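Local atomic coordinates of haloacid dehalogenase domain protein hydrolase (Planctomyces limnophilus, PDB entry 4OVY), a protein that probably acts as a metal-dependent hydrolase of the haloacid dehalogenase superfamily, perhaps a phosphatase, and binds a calcium ion. Residues V39-D44 and Q141-L146; E145-L150 and F155-V160; P134-V139 and K173-I178. All blocks are in the same frame, centred on the assembly; numbering follows the deposited sequence.

Contact 1 of 3, residues V39-D44 and Q141-L146; sequences VTFDND and QPMLEL. With CA (calcium ion), chain J; EDO (1,2-ethanediol), chain H; EDO (1,2-ethanediol), chain F.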
loop_
_atom_site.group_PDB
_atom_site.type_symbol
_atom_site.label_atom_id
_atom_site.label_comp_id
_atom_site.label_asym_id
_atom_site.label_seq_id
_atom_site.Cartn_x
_atom_site.Cartn_y
_atom_site.Cartn_z
ATOM N N VAL A 39 -9.776 6.449 7.078
ATOM C CA VAL A 39 -10.707 7.237 6.273
ATOM C C VAL A 39 -10.134 7.441 4.873
ATOM O O VAL A 39 -8.950 7.745 4.722
ATOM C CB VAL A 39 -11.062 8.593 6.935
ATOM C CG1 VAL A 39 -9.826 9.425 7.220
ATOM C CG2 VAL A 39 -12.036 9.376 6.069
ATOM N N THR A 40 -10.981 7.257 3.860
ATOM C CA THR A 40 -10.566 7.354 2.464
ATOM C C THR A 40 -11.287 8.489 1.742
ATOM O O THR A 40 -12.501 8.667 1.883
ATOM C CB THR A 40 -10.796 6.034 1.700
ATOM O OG1 THR A 40 -12.162 5.617 1.836
ATOM C CG2 THR A 40 -9.874 4.955 2.207
ATOM N N PHE A 41 -10.516 9.246 0.970
ATOM C CA PHE A 41 -11.012 10.362 0.176
ATOM C C PHE A 41 -10.672 10.144 -1.291
ATOM O O PHE A 41 -9.539 9.809 -1.626
ATOM C CB PHE A 41 -10.322 11.665 0.594
ATOM C CG PHE A 41 -10.642 12.111 1.992
ATOM C CD1 PHE A 41 -9.944 11.603 3.077
ATOM C CD2 PHE A 41 -11.626 13.061 2.220
ATOM C CE1 PHE A 41 -10.240 12.017 4.366
ATOM C CE2 PHE A 41 -11.927 13.476 3.510
ATOM C CZ PHE A 41 -11.229 12.956 4.579
ATOM N N ASP A 42 -11.632 10.385 -2.174
ATOM C CA ASP A 42 -11.286 10.656 -3.563
ATOM C C ASP A 42 -10.524 11.990 -3.605
ATOM O O ASP A 42 -10.588 12.781 -2.650
ATOM C CB ASP A 42 -12.545 10.726 -4.421
ATOM C CG ASP A 42 -12.261 10.595 -5.907
ATOM O OD1 ASP A 42 -11.119 10.327 -6.327
ATOM O OD2 ASP A 42 -13.214 10.757 -6.673
ATOM N N ASN A 43 -9.805 12.236 -4.698
ATOM C CA ASN A 43 -9.092 13.501 -4.883
ATOM C C ASN A 43 -9.858 14.460 -5.803
ATOM O O ASN A 43 -10.446 15.436 -5.338
ATOM C CB ASN A 43 -7.673 13.245 -5.420
ATOM C CG ASN A 43 -6.829 14.514 -5.476
ATOM O OD1 ASN A 43 -6.958 15.405 -4.632
ATOM N ND2 ASN A 43 -5.959 14.599 -6.474
ATOM N N ASP A 44 -9.869 14.165 -7.101
ATOM C CA ASP A 44 -10.549 15.017 -8.089
ATOM C C ASP A 44 -12.008 15.240 -7.686
ATOM O O ASP A 44 -12.747 14.286 -7.531
ATOM C CB ASP A 44 -10.524 14.367 -9.476
ATOM C CG ASP A 44 -9.121 14.191 -10.035
ATOM O OD1 ASP A 44 -8.206 14.978 -9.705
ATOM O OD2 ASP A 44 -8.941 13.254 -10.834
ATOM N N GLN A 141 -10.509 24.427 1.073
ATOM C CA GLN A 141 -10.125 24.790 2.425
ATOM C C GLN A 141 -10.938 24.028 3.483
ATOM O O GLN A 141 -10.368 23.566 4.475
ATOM C CB GLN A 141 -10.248 26.310 2.615
ATOM C CG GLN A 141 -10.058 26.802 4.041
ATOM C CD GLN A 141 -8.658 26.562 4.583
ATOM O OE1 GLN A 141 -7.668 26.594 3.846
ATOM N NE2 GLN A 141 -8.567 26.342 5.884
ATOM N N PRO A 142 -12.263 23.874 3.276
ATOM C CA PRO A 142 -13.017 23.078 4.244
ATOM C C PRO A 142 -12.550 21.621 4.337
ATOM O O PRO A 142 -12.615 21.021 5.411
ATOM C CB PRO A 142 -14.460 23.169 3.730
ATOM C CG PRO A 142 -14.496 24.438 2.955
ATOM C CD PRO A 142 -13.152 24.515 2.297
HETATM N N MSE A 143 -12.059 21.059 3.238
HETATM C CA MSE A 143 -11.561 19.685 3.262
HETATM C C MSE A 143 -10.203 19.628 3.915
HETATM O O MSE A 143 -9.882 18.650 4.576
HETATM C CB MSE A 143 -11.536 19.069 1.859
HETATM C CG MSE A 143 -12.933 19.019 1.241
HETATM SE SE MSE A 143 -14.160 17.838 2.249
HETATM C CE MSE A 143 -13.352 16.134 1.689
ATOM N N LEU A 144 -9.386 20.664 3.753
ATOM C CA LEU A 144 -8.120 20.733 4.493
ATOM C C LEU A 144 -8.379 20.731 6.004
ATOM O O LEU A 144 -7.673 20.072 6.771
ATOM C CB LEU A 144 -7.329 21.977 4.116
ATOM C CG LEU A 144 -6.888 22.144 2.661
ATOM C CD1 LEU A 144 -6.024 23.394 2.551
ATOM C CD2 LEU A 144 -6.150 20.913 2.162
ATOM N N GLU A 145 -9.392 21.477 6.422
ATOM C CA GLU A 145 -9.814 21.484 7.823
ATOM C C GLU A 145 -10.285 20.104 8.278
ATOM O O GLU A 145 -9.936 19.655 9.368
ATOM C CB GLU A 145 -10.913 22.521 8.047
ATOM C CG GLU A 145 -10.412 23.946 7.903
ATOM C CD GLU A 145 -11.521 24.973 7.850
ATOM O OE1 GLU A 145 -12.691 24.622 8.147
ATOM O OE2 GLU A 145 -11.212 26.139 7.517
ATOM N N LEU A 146 -11.066 19.434 7.435
ATOM C CA LEU A 146 -11.567 18.100 7.758
ATOM C C LEU A 146 -10.426 17.103 7.910
ATOM O O LEU A 146 -10.400 16.335 8.865
ATOM C CB LEU A 146 -12.570 17.626 6.700
ATOM C CG LEU A 146 -13.121 16.210 6.878
ATOM C CD1 LEU A 146 -13.784 16.030 8.244
ATOM C CD2 LEU A 146 -14.110 15.925 5.766
HETATM CA CA CA J . -14.084 12.312 -8.144
HETATM C C1 EDO H . -9.750 10.744 -12.447
HETATM O O1 EDO H . -10.326 11.124 -11.187
HETATM C C2 EDO H . -10.659 9.754 -13.166
HETATM O O2 EDO H . -11.176 8.796 -12.233
HETATM C C1 EDO F . -5.339 23.148 8.025
HETATM O O1 EDO F . -6.154 23.231 9.196
HETATM C C2 EDO F . -5.918 24.056 6.953
HETATM O O2 EDO F . -6.001 25.396 7.456
HETATM O O HOH W 1 -14.725 9.579 -8.386
HETATM O O HOH W 2 -14.295 12.650 -10.194
#

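Contact 2 of 3, residues E145-L150 and F155-V160; sequences ELLAFL and FKTFIV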
loop_
_atom_site.group_PDB
_atom_site.type_symbol
_atom_site.label_atom_id
_atom_site.label_comp_id
_atom_site.label_asym_id
_atom_site.label_seq_id
_atom_site.Cartn_x
_atom_site.Cartn_y
_atom_site.Cartn_z
ATOM N N GLU A 145 -9.392 21.477 6.422
ATOM C CA GLU A 145 -9.814 21.484 7.823
ATOM C C GLU A 145 -10.285 20.104 8.278
ATOM O O GLU A 145 -9.936 19.655 9.368
ATOM C CB GLU A 145 -10.913 22.521 8.047
ATOM C CG GLU A 145 -10.412 23.946 7.903
ATOM C CD GLU A 145 -11.521 24.973 7.850
ATOM O OE1 GLU A 145 -12.691 24.622 8.147
ATOM O OE2 GLU A 145 -11.212 26.139 7.517
ATOM N N LEU A 146 -11.066 19.434 7.435
ATOM C CA LEU A 146 -11.567 18.100 7.758
ATOM C C LEU A 146 -10.426 17.103 7.910
ATOM O O LEU A 146 -10.400 16.335 8.865
ATOM C CB LEU A 146 -12.570 17.626 6.700
ATOM C CG LEU A 146 -13.121 16.210 6.878
ATOM C CD1 LEU A 146 -13.784 16.030 8.244
ATOM C CD2 LEU A 146 -14.110 15.925 5.766
ATOM N N LEU A 147 -9.476 17.125 6.977
ATOM C CA LEU A 147 -8.290 16.265 7.075
ATOM C C LEU A 147 -7.529 16.466 8.399
ATOM O O LEU A 147 -7.188 15.495 9.075
ATOM C CB LEU A 147 -7.350 16.514 5.896
ATOM C CG LEU A 147 -7.820 15.985 4.539
ATOM C CD1 LEU A 147 -6.981 16.608 3.436
ATOM C CD2 LEU A 147 -7.756 14.465 4.480
ATOM N N ALA A 148 -7.280 17.722 8.766
ATOM C CA ALA A 148 -6.579 18.039 10.014
ATOM C C ALA A 148 -7.361 17.568 11.242
ATOM O O ALA A 148 -6.788 17.008 12.177
ATOM C CB ALA A 148 -6.314 19.542 10.112
ATOM N N PHE A 149 -8.669 17.806 11.224
ATOM C CA PHE A 149 -9.562 17.426 12.313
ATOM C C PHE A 149 -9.516 15.914 12.545
ATOM O O PHE A 149 -9.400 15.444 13.672
ATOM C CB PHE A 149 -10.988 17.875 11.982
ATOM C CG PHE A 149 -12.023 17.444 12.986
ATOM C CD1 PHE A 149 -12.044 17.994 14.264
ATOM C CD2 PHE A 149 -12.999 16.521 12.646
ATOM C CE1 PHE A 149 -13.009 17.614 15.188
ATOM C CE2 PHE A 149 -13.965 16.130 13.571
ATOM C CZ PHE A 149 -13.969 16.678 14.844
ATOM N N LEU A 150 -9.606 15.156 11.462
ATOM C CA LEU A 150 -9.550 13.698 11.547
ATOM C C LEU A 150 -8.194 13.214 12.063
ATOM O O LEU A 150 -8.126 12.334 12.923
ATOM C CB LEU A 150 -9.873 13.078 10.186
ATOM C CG LEU A 150 -11.320 13.306 9.729
ATOM C CD1 LEU A 150 -11.488 12.986 8.253
ATOM C CD2 LEU A 150 -12.300 12.499 10.572
ATOM N N PHE A 155 -7.154 9.520 13.197
ATOM C CA PHE A 155 -7.482 8.832 11.939
ATOM C C PHE A 155 -6.277 8.866 11.022
ATOM O O PHE A 155 -5.523 9.835 11.040
ATOM C CB PHE A 155 -8.619 9.520 11.180
ATOM C CG PHE A 155 -9.984 9.249 11.726
ATOM C CD1 PHE A 155 -10.386 9.799 12.931
ATOM C CD2 PHE A 155 -10.888 8.467 11.014
ATOM C CE1 PHE A 155 -11.651 9.559 13.431
ATOM C CE2 PHE A 155 -12.160 8.225 11.509
ATOM C CZ PHE A 155 -12.538 8.766 12.721
ATOM N N LYS A 156 -6.111 7.821 10.214
ATOM C CA LYS A 156 -5.168 7.829 9.094
ATOM C C LYS A 156 -5.943 8.156 7.831
ATOM O O LYS A 156 -6.858 7.420 7.448
ATOM C CB LYS A 156 -4.480 6.472 8.913
ATOM C CG LYS A 156 -3.515 6.117 10.025
ATOM C CD LYS A 156 -2.886 4.741 9.833
ATOM C CE LYS A 156 -1.644 4.767 8.958
ATOM N NZ LYS A 156 -0.717 3.638 9.293
ATOM N N THR A 157 -5.552 9.244 7.180
ATOM C CA THR A 157 -6.253 9.772 6.019
ATOM C C THR A 157 -5.576 9.264 4.749
ATOM O O THR A 157 -4.399 9.535 4.533
ATOM C CB THR A 157 -6.232 11.315 6.006
ATOM O OG1 THR A 157 -4.877 11.780 6.105
ATOM C CG2 THR A 157 -7.043 11.883 7.171
ATOM N N PHE A 158 -6.319 8.523 3.930
ATOM C CA PHE A 158 -5.825 8.016 2.651
ATOM C C PHE A 158 -6.539 8.690 1.474
ATOM O O PHE A 158 -7.731 9.023 1.549
ATOM C CB PHE A 158 -6.102 6.515 2.519
ATOM C CG PHE A 158 -5.190 5.635 3.315
ATOM C CD1 PHE A 158 -5.361 5.497 4.689
ATOM C CD2 PHE A 158 -4.204 4.880 2.684
ATOM C CE1 PHE A 158 -4.541 4.654 5.419
ATOM C CE2 PHE A 158 -3.385 4.042 3.413
ATOM C CZ PHE A 158 -3.552 3.929 4.780
ATOM N N ILE A 159 -5.815 8.854 0.373
ATOM C CA ILE A 159 -6.444 9.149 -0.912
ATOM C C ILE A 159 -6.675 7.839 -1.667
ATOM O O ILE A 159 -5.800 6.970 -1.698
ATOM C CB ILE A 159 -5.583 10.100 -1.761
ATOM C CG1 ILE A 159 -5.652 11.514 -1.182
ATOM C CG2 ILE A 159 -6.048 10.122 -3.212
ATOM C CD1 ILE A 159 -4.616 12.447 -1.770
ATOM N N VAL A 160 -7.857 7.720 -2.265
ATOM C CA VAL A 160 -8.223 6.591 -3.110
ATOM C C VAL A 160 -8.841 7.180 -4.384
ATOM O O VAL A 160 -10.023 7.503 -4.424
ATOM C CB VAL A 160 -9.186 5.621 -2.400
ATOM C CG1 VAL A 160 -9.472 4.401 -3.270
ATOM C CG2 VAL A 160 -8.600 5.166 -1.067
#

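Contact 3 of 3, residues P134-V139 and K173-I178; sequences PYTECV and KEVYGI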
loop_
_atom_site.group_PDB
_atom_site.type_symbol
_atom_site.label_atom_id
_atom_site.label_comp_id
_atom_site.label_asym_id
_atom_site.label_seq_id
_atom_site.Cartn_x
_atom_site.Cartn_y
_atom_site.Cartn_z
ATOM N N PRO A 134 -1.883 28.127 -9.225
ATOM C CA PRO A 134 -1.498 26.731 -9.402
ATOM C C PRO A 134 -2.650 25.803 -9.030
ATOM O O PRO A 134 -3.447 26.128 -8.150
ATOM C CB PRO A 134 -0.346 26.551 -8.411
ATOM C CG PRO A 134 0.188 27.916 -8.188
ATOM C CD PRO A 134 -0.988 28.832 -8.291
ATOM N N TYR A 135 -2.732 24.660 -9.692
ATOM C CA TYR A 135 -3.813 23.714 -9.430
ATOM C C TYR A 135 -3.819 23.244 -7.971
ATOM O O TYR A 135 -4.874 22.956 -7.418
ATOM C CB TYR A 135 -3.718 22.517 -10.384
ATOM C CG TYR A 135 -4.086 22.845 -11.810
ATOM C CD1 TYR A 135 -5.418 22.979 -12.185
ATOM C CD2 TYR A 135 -3.107 23.005 -12.790
ATOM C CE1 TYR A 135 -5.771 23.270 -13.494
ATOM C CE2 TYR A 135 -3.452 23.298 -14.104
ATOM C CZ TYR A 135 -4.783 23.423 -14.452
ATOM O OH TYR A 135 -5.140 23.713 -15.752
ATOM N N THR A 136 -2.640 23.194 -7.354
ATOM C CA THR A 136 -2.502 22.807 -5.952
ATOM C C THR A 136 -3.032 23.859 -4.965
ATOM O O THR A 136 -3.146 23.571 -3.779
ATOM C CB THR A 136 -1.031 22.500 -5.606
ATOM O OG1 THR A 136 -0.210 23.589 -6.036
ATOM C CG2 THR A 136 -0.557 21.218 -6.313
ATOM N N GLU A 137 -3.328 25.066 -5.447
ATOM C CA GLU A 137 -4.036 26.075 -4.654
ATOM C C GLU A 137 -5.546 26.052 -4.896
ATOM O O GLU A 137 -6.299 26.773 -4.222
ATOM C CB GLU A 137 -3.476 27.471 -4.923
ATOM C CG GLU A 137 -2.102 27.690 -4.312
ATOM C CD GLU A 137 -1.532 29.070 -4.601
ATOM O OE1 GLU A 137 -2.311 30.026 -4.822
ATOM O OE2 GLU A 137 -0.291 29.195 -4.608
ATOM N N CYS A 138 -5.993 25.210 -5.830
ATOM C CA CYS A 138 -7.415 25.037 -6.094
ATOM C C CYS A 138 -7.962 23.847 -5.300
ATOM O O CYS A 138 -8.816 23.089 -5.767
ATOM C CB CYS A 138 -7.651 24.902 -7.599
ATOM S SG CYS A 138 -7.042 26.342 -8.524
ATOM N N VAL A 139 -7.457 23.715 -4.077
ATOM C CA VAL A 139 -7.896 22.699 -3.135
ATOM C C VAL A 139 -8.955 23.333 -2.241
ATOM O O VAL A 139 -9.029 24.563 -2.130
ATOM C CB VAL A 139 -6.727 22.140 -2.293
ATOM C CG1 VAL A 139 -5.708 21.441 -3.191
ATOM C CG2 VAL A 139 -6.047 23.232 -1.474
ATOM N N LYS A 173 1.745 15.333 0.148
ATOM C CA LYS A 173 2.164 15.502 1.536
ATOM C C LYS A 173 2.168 16.974 1.903
ATOM O O LYS A 173 1.605 17.346 2.931
ATOM C CB LYS A 173 3.529 14.891 1.808
ATOM C CG LYS A 173 3.789 14.671 3.291
ATOM C CD LYS A 173 5.232 14.259 3.524
ATOM C CE LYS A 173 6.141 15.466 3.688
ATOM N NZ LYS A 173 6.241 15.864 5.119
ATOM N N GLU A 174 2.786 17.808 1.065
ATOM C CA GLU A 174 2.814 19.252 1.318
ATOM C C GLU A 174 1.413 19.859 1.334
ATOM O O GLU A 174 1.105 20.701 2.177
ATOM C CB GLU A 174 3.649 19.977 0.263
ATOM C CG GLU A 174 3.802 21.478 0.511
ATOM C CD GLU A 174 4.093 22.282 -0.755
ATOM O OE1 GLU A 174 4.588 21.703 -1.753
ATOM O OE2 GLU A 174 3.823 23.508 -0.753
ATOM N N VAL A 175 0.576 19.442 0.391
ATOM C CA VAL A 175 -0.705 20.105 0.150
ATOM C C VAL A 175 -1.805 19.590 1.072
ATOM O O VAL A 175 -2.549 20.390 1.644
ATOM C CB VAL A 175 -1.123 19.973 -1.333
ATOM C CG1 VAL A 175 -2.527 20.514 -1.562
ATOM C CG2 VAL A 175 -0.119 20.700 -2.226
ATOM N N TYR A 176 -1.901 18.269 1.212
ATOM C CA TYR A 176 -2.961 17.626 2.003
ATOM C C TYR A 176 -2.492 17.047 3.334
ATOM O O TYR A 176 -3.324 16.640 4.151
ATOM C CB TYR A 176 -3.592 16.465 1.211
ATOM C CG TYR A 176 -4.296 16.850 -0.067
ATOM C CD1 TYR A 176 -5.180 17.925 -0.111
ATOM C CD2 TYR A 176 -4.117 16.104 -1.233
ATOM C CE1 TYR A 176 -5.844 18.260 -1.280
ATOM C CE2 TYR A 176 -4.777 16.435 -2.408
ATOM C CZ TYR A 176 -5.639 17.509 -2.428
ATOM O OH TYR A 176 -6.301 17.839 -3.585
ATOM N N GLY A 177 -1.180 16.969 3.545
ATOM C CA GLY A 177 -0.640 16.287 4.720
ATOM C C GLY A 177 -0.704 14.775 4.607
ATOM O O GLY A 177 -0.645 14.077 5.610
ATOM N N ILE A 178 -0.812 14.265 3.381
ATOM C CA ILE A 178 -0.955 12.839 3.156
ATOM C C ILE A 178 0.316 12.307 2.501
ATOM O O ILE A 178 0.638 12.697 1.365
ATOM C CB ILE A 178 -2.186 12.548 2.278
ATOM C CG1 ILE A 178 -3.454 13.012 3.005
ATOM C CG2 ILE A 178 -2.257 11.064 1.938
ATOM C CD1 ILE A 178 -4.719 12.944 2.170
#

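Contact 1 of 3, residues V39-D44 and Q141-L146
Phe41 turns the edge of its ring, not a face, toward helix 141-152, where Met143 and Leu146 receive it from successive turns. The methyl CE of Met143, modelled as selenomethionine, sits 3.5 Å from Phe41 CE2, near the plane of the ring. Leu146 CD2 lies in that plane and meets the same edge carbon, Phe41 CE2, at 4.0 Å. The methionine reaches this edge because its chain is folded back at both chi2 and chi3 (-64° and -72°), which swings CE across the end of the ring. In Leu146 CG is anti to its backbone N (177°), which carries the CD2 branch toward the phenyl. The contact is wholly apolar and buried.

Just beyond Phe41 the strand ends in the calcium site. The calcium ion is bound by Asp42 OD2 at 2.3 Å and by the backbone O of Asp44 at 2.5 Å, with Asn234 and two waters as further ligands, while Asp42 OD1 forms a salt bridge with Lys216. Asp42 and Asp44 fit the DxDx(T/V) pattern of haloacid dehalogenase enzymes, which places a metal-binding loop at the end of a central strand. Strand 38-41 runs parallel to and between strands 156-161 and 230-233. Helix 141-152 packs against this sheet, with Leu147 and Leu150 also resting on Phe41, and Val232 touching both Phe41 and Met143.

Contact 2 of 3, residues E145-L150 and F155-V160
Leu150 O accepts the backbone N-H of Phe155 at an N to O distance of 3.0 Å, a fairly straight bond (161° at the hydrogen) that joins the last part of helix 141-152 to the chain entering strand 156-161. The same two residues meet through their side chains. Leu150 CD2 is poised over the centre of one face of the Phe155 ring, 4.0 Å from the centroid, in a CH-pi contact only 7° off the ring normal, while Leu150 CB and Phe155 CB approach to 3.9 Å.

Further along the strand, Thr157 offers its methyl to the helix: CG2 is 3.8 Å from Leu147 CD2 and more distant from Leu150 CB. With chi1 at 54° the methyl CG2 is anti to the carbonyl carbon and faces the leucines, while OG1 is hydrogen-bonded to Arg151 NH2. The methyl therefore belongs to the apolar layer between helix and strand, and the hydroxyl to a polar link with the helix. Chemically, one backbone bond closes the short connection between helix and strand, and dispersion between leucine, phenyl and methyl groups holds the two elements together beyond it.

Contact 3 of 3, residues P134-V139 and K173-I178
The return of the chain from a run of helices into the sheet-bearing core passes through a short 3-10 turn at residues 135-137, and contact 3 seats this turn against the end of helix 172-176. The helices that precede it are consistent with a cap inserted after the first motif strand, as in many haloacid dehalogenase enzymes. Val175 is the central side chain, its two methyls serving different partners. CG1, anti to the backbone N (chi1 173°), lies 3.7 Å from Val139 CG1 and 3.8 Å from the backbone O of Thr136. CG2 instead meets Thr136 CB at 3.9 Å, the two side chains crossing at about a right angle.

Val139 also leans on Tyr176: its CG1 is 3.7 Å from Tyr176 CE1 and is as close to the phenolic OH. Within the helix end, Val175 CG1 stands above one face of the tyrosine ring, offset toward the rim, and Val139 CG1 touches both of these neighbouring side chains. The hydroxyl of Tyr176 carries a weak hydrogen bond to Asn43 OD1, linking this packing to the loop beside the calcium. Around the contact, Leu144 of helix 141-152 touches both Val139 and Tyr176, Ile159 of strand 156-161 packs on Tyr176, and Trp171 lies against Thr136.

How the contacts relate
From the N terminus, strand 38-41 and its metal-binding loop come first, and contact 1 closes a long loop by bringing residues 39-44 to 141-146, with 96 residues between, half of them helical and none in a strand. Contact 3 starts inside that loop, at 134-139, and ends beyond it at 173-178, so the two cross. Contact 2 takes over on the same helix, sharing Glu145 and Leu146 with contact 1, and its short turn is nested inside the loop of contact 3. Strands 38-41 and 156-161 are parallel neighbours, making contacts 1 and 2 parts of one beta-alpha-beta crossover with a long helical insertion before helix 141-152, while contact 3 joins helix 172-176 to the chain entering helix 141-152.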